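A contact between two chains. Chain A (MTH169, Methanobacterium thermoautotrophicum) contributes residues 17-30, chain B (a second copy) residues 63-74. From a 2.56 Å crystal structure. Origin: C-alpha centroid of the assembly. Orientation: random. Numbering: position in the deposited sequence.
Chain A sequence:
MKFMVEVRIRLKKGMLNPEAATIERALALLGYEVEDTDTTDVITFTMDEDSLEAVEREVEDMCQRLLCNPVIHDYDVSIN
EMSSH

Chain A (17-30) NPEAATIERALALL
Chain B 63-74: CQRLLCNPVIHD

Chain A supplies a regular α-helix from Pro A18, phi/psi near -60/-45, with i to i-4 backbone hydrogen bonds such as Thr A22 N to Pro A18 O at 2.8 Å and Arg A25 N to Ala A21 O at 3.2 Å. Asn A17 precedes it at the N-cap position. Chain B supplies the end of a helix, Cys B63 to Leu B67, then a loop and the start of a strand at His B73. The helix closes with a wide π-type turn, marked by the weak bond from Cys B68 N to Cys B63 O (3.3 Å). The helix axes approach to 8.5 Å and cross at -117°. Register runs in opposite senses: CA-CA distances are 7.5 Å for Pro A18 and Ile B72, 5.1 Å for Thr A22 and Asn B69, and 5.5 Å for Ala A26 and Arg B65. The two stretches bury 573 Å² in total.

Pro A18, its ring C-gamma exo, meets Ile B72 (chi1 p, chi2 t), with CB of the proline 4.3 Å from CD1 of the isoleucine. One turn on, Ala A21 points its CB toward chain B and lies 4.1 Å from the same Ile B72 CD1, so this methyl serves both residues in an apolar contact.

Thr A22 (chi1 m) turns OG1 back to its own helix, donating a very short 2.5 Å hydrogen bond to Pro A18 O. The same OG1 lies 3.4 Å from His B73 CE1, at the edge of the imidazole and near its plane. That ring (chi1 m, chi2 101°) is held within chain B: Asn B69 N donates to His B73 ND1 at 3.0 Å and 164°. The backbone supports this fold, His B73 N reaching Asn B69 O at 2.8 Å. Thr A22 CG2 sits 4.1 Å from Cys B68 C, against the backbone where the helix gives way to loop.

Arg A25 loses the most area, 98 Å². Its chi1 to chi3 are all t and chi4 is -66°, an extended chain that brings NH1 to Gln B64 O at 2.7 Å, with an N-H...O angle of 169°. This is the one assigned hydrogen bond between the stretches; the carbonyl lies at the guanidinium edge, near its plane, where the N-H bonds point. Pro B70 CG covers one face, 3.3 Å from Arg A25 NH2.

Ala A26 points sideways, and its small CB lies 4.0 Å from Arg B65 O. Leu A29 (m, t) points toward chain B, its CD1 3.7 Å from Gln B64 O and 3.9 Å from Arg B65 CB.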

# COMPACT_ATOMS: atom_id res chain seq x y z
N ASN A 17 8.85 1.07 9.33
CA ASN A 17 7.77 1.51 8.47
C ASN A 17 8.38 1.91 7.14
O ASN A 17 8.79 3.05 6.96
CB ASN A 17 7.05 2.69 9.10
CG ASN A 17 5.80 3.08 8.35
OD1 ASN A 17 5.02 3.89 8.83
ND2 ASN A 17 5.60 2.49 7.18
N PRO A 18 8.45 0.97 6.17
CA PRO A 18 9.02 1.23 4.85
C PRO A 18 8.50 2.51 4.20
O PRO A 18 9.29 3.32 3.70
CB PRO A 18 8.66 -0.03 4.07
CG PRO A 18 8.72 -1.09 5.13
CD PRO A 18 7.96 -0.42 6.26
N GLU A 19 7.18 2.70 4.20
CA GLU A 19 6.58 3.90 3.62
C GLU A 19 7.02 5.15 4.36
O GLU A 19 7.46 6.11 3.74
CB GLU A 19 5.05 3.80 3.61
CG GLU A 19 4.51 3.07 2.38
CD GLU A 19 5.22 3.50 1.08
OE1 GLU A 19 5.22 4.72 0.76
OE2 GLU A 19 5.77 2.62 0.37
N ALA A 20 6.91 5.14 5.68
CA ALA A 20 7.30 6.28 6.50
C ALA A 20 8.76 6.67 6.23
O ALA A 20 9.08 7.85 6.10
CB ALA A 20 7.13 5.97 7.99
N ALA A 21 9.63 5.67 6.14
CA ALA A 21 11.04 5.90 5.89
C ALA A 21 11.26 6.40 4.47
O ALA A 21 12.13 7.24 4.23
CB ALA A 21 11.83 4.61 6.12
N THR A 22 10.47 5.88 3.54
CA THR A 22 10.58 6.29 2.14
C THR A 22 10.14 7.75 1.95
O THR A 22 10.80 8.53 1.24
CB THR A 22 9.71 5.38 1.24
OG1 THR A 22 10.08 4.01 1.46
CG2 THR A 22 9.95 5.71 -0.24
N ILE A 23 9.04 8.12 2.59
CA ILE A 23 8.53 9.48 2.50
C ILE A 23 9.51 10.45 3.14
O ILE A 23 9.84 11.48 2.55
CB ILE A 23 7.15 9.58 3.20
CG1 ILE A 23 6.10 8.83 2.37
CG2 ILE A 23 6.75 11.05 3.40
CD1 ILE A 23 4.84 8.46 3.13
N GLU A 24 9.99 10.12 4.34
CA GLU A 24 10.92 11.01 5.03
C GLU A 24 12.18 11.31 4.23
O GLU A 24 12.59 12.47 4.12
CB GLU A 24 11.30 10.44 6.40
CG GLU A 24 12.06 11.43 7.28
CD GLU A 24 12.02 11.08 8.76
OE1 GLU A 24 10.90 10.96 9.31
OE2 GLU A 24 13.10 10.92 9.37
N ARG A 25 12.81 10.27 3.69
CA ARG A 25 14.02 10.45 2.91
C ARG A 25 13.73 11.25 1.65
O ARG A 25 14.49 12.16 1.30
CB ARG A 25 14.64 9.10 2.54
CG ARG A 25 15.91 9.22 1.72
CD ARG A 25 16.72 7.93 1.78
NE ARG A 25 17.85 7.95 0.85
CZ ARG A 25 17.72 7.97 -0.47
NH1 ARG A 25 16.52 7.99 -1.03
NH2 ARG A 25 18.80 7.99 -1.25
N ALA A 26 12.65 10.92 0.95
CA ALA A 26 12.30 11.65 -0.26
C ALA A 26 12.14 13.13 0.08
O ALA A 26 12.71 13.98 -0.59
CB ALA A 26 10.99 11.10 -0.86
N LEU A 27 11.38 13.44 1.13
CA LEU A 27 11.20 14.83 1.51
C LEU A 27 12.53 15.53 1.77
O LEU A 27 12.79 16.62 1.24
CB LEU A 27 10.28 14.92 2.73
CG LEU A 27 8.81 14.70 2.35
CD1 LEU A 27 7.91 14.69 3.58
CD2 LEU A 27 8.38 15.80 1.39
N ALA A 28 13.39 14.90 2.57
CA ALA A 28 14.71 15.47 2.86
C ALA A 28 15.42 15.84 1.56
O ALA A 28 16.02 16.91 1.47
CB ALA A 28 15.54 14.46 3.63
N LEU A 29 15.35 14.94 0.57
CA LEU A 29 16.00 15.16 -0.72
C LEU A 29 15.38 16.30 -1.50
O LEU A 29 16.08 17.00 -2.25
CB LEU A 29 15.97 13.88 -1.56
CG LEU A 29 16.83 12.71 -1.05
CD1 LEU A 29 16.87 11.60 -2.09
CD2 LEU A 29 18.24 13.19 -0.76
N LEU A 30 14.07 16.50 -1.33
CA LEU A 30 13.38 17.58 -2.03
C LEU A 30 13.62 18.91 -1.31
O LEU A 30 13.19 19.97 -1.78
CB LEU A 30 11.88 17.30 -2.09
CG LEU A 30 11.47 16.25 -3.13
CD1 LEU A 30 9.96 16.06 -3.09
CD2 LEU A 30 11.92 16.70 -4.51
N CYS B 63 14.63 6.30 -8.94
CA CYS B 63 14.65 5.29 -7.89
C CYS B 63 15.29 5.86 -6.63
O CYS B 63 14.83 5.62 -5.53
CB CYS B 63 15.43 4.05 -8.34
SG CYS B 63 14.63 3.07 -9.65
N GLN B 64 16.37 6.61 -6.82
CA GLN B 64 17.10 7.20 -5.70
C GLN B 64 16.32 8.26 -4.91
O GLN B 64 16.43 8.33 -3.68
CB GLN B 64 18.41 7.83 -6.20
CG GLN B 64 19.47 6.86 -6.69
CD GLN B 64 20.13 6.11 -5.55
OE1 GLN B 64 20.74 6.71 -4.67
NE2 GLN B 64 20.01 4.79 -5.57
N ARG B 65 15.53 9.06 -5.61
CA ARG B 65 14.79 10.14 -4.95
C ARG B 65 13.28 10.04 -4.92
O ARG B 65 12.62 10.98 -4.48
CB ARG B 65 15.15 11.47 -5.62
CG ARG B 65 14.60 11.58 -7.04
CD ARG B 65 14.51 13.02 -7.52
NE ARG B 65 15.82 13.68 -7.58
CZ ARG B 65 16.79 13.36 -8.43
NH1 ARG B 65 16.61 12.38 -9.31
NH2 ARG B 65 17.94 14.01 -8.40
N LEU B 66 12.71 8.93 -5.36
CA LEU B 66 11.26 8.85 -5.39
C LEU B 66 10.67 7.46 -5.16
O LEU B 66 9.95 7.23 -4.19
CB LEU B 66 10.80 9.41 -6.74
CG LEU B 66 9.53 10.24 -6.91
CD1 LEU B 66 8.28 9.38 -6.71
CD2 LEU B 66 9.57 11.41 -5.93
N LEU B 67 11.00 6.52 -6.05
CA LEU B 67 10.44 5.18 -5.96
C LEU B 67 10.78 4.37 -4.72
O LEU B 67 9.91 3.65 -4.21
CB LEU B 67 10.82 4.40 -7.22
CG LEU B 67 10.54 5.18 -8.51
CD1 LEU B 67 10.97 4.34 -9.71
CD2 LEU B 67 9.04 5.55 -8.60
N CYS B 68 12.01 4.46 -4.22
CA CYS B 68 12.35 3.67 -3.04
C CYS B 68 13.33 4.37 -2.11
O CYS B 68 13.69 5.53 -2.32
CB CYS B 68 12.95 2.33 -3.46
SG CYS B 68 14.64 2.40 -4.15
N ASN B 69 13.72 3.67 -1.06
CA ASN B 69 14.69 4.18 -0.11
C ASN B 69 15.79 3.14 -0.12
O ASN B 69 15.65 2.08 0.48
CB ASN B 69 14.08 4.31 1.29
CG ASN B 69 15.11 4.65 2.36
OD1 ASN B 69 14.77 5.14 3.44
ND2 ASN B 69 16.38 4.38 2.07
N PRO B 70 16.91 3.42 -0.80
CA PRO B 70 18.05 2.50 -0.91
C PRO B 70 18.57 1.91 0.40
O PRO B 70 19.09 0.80 0.41
CB PRO B 70 19.11 3.34 -1.62
CG PRO B 70 18.80 4.72 -1.16
CD PRO B 70 17.28 4.76 -1.30
N VAL B 71 18.42 2.64 1.50
CA VAL B 71 18.89 2.14 2.78
C VAL B 71 18.18 0.84 3.16
O VAL B 71 18.75 -0.01 3.86
CB VAL B 71 18.66 3.19 3.91
CG1 VAL B 71 18.89 2.53 5.28
CG2 VAL B 71 19.61 4.37 3.73
N ILE B 72 16.94 0.69 2.70
CA ILE B 72 16.14 -0.49 3.02
C ILE B 72 15.66 -1.32 1.83
O ILE B 72 15.36 -2.51 2.00
CB ILE B 72 14.90 -0.09 3.87
CG1 ILE B 72 13.95 0.79 3.06
CG2 ILE B 72 15.34 0.70 5.10
CD1 ILE B 72 12.76 1.27 3.84
N HIS B 73 15.56 -0.73 0.64
CA HIS B 73 15.10 -1.47 -0.55
C HIS B 73 16.19 -1.91 -1.51
O HIS B 73 17.19 -1.22 -1.70
CB HIS B 73 14.11 -0.64 -1.39
CG HIS B 73 12.88 -0.22 -0.65
ND1 HIS B 73 12.72 1.05 -0.14
CD2 HIS B 73 11.76 -0.90 -0.34
CE1 HIS B 73 11.55 1.13 0.46
NE2 HIS B 73 10.94 -0.04 0.36
N ASP B 74 15.98 -3.08 -2.11
CA ASP B 74 16.87 -3.62 -3.13
C ASP B 74 15.99 -3.40 -4.36
O ASP B 74 14.79 -3.69 -4.31
CB ASP B 74 17.09 -5.14 -2.99
CG ASP B 74 18.17 -5.50 -1.98
OD1 ASP B 74 19.17 -4.76 -1.87
OD2 ASP B 74 18.02 -6.55 -1.32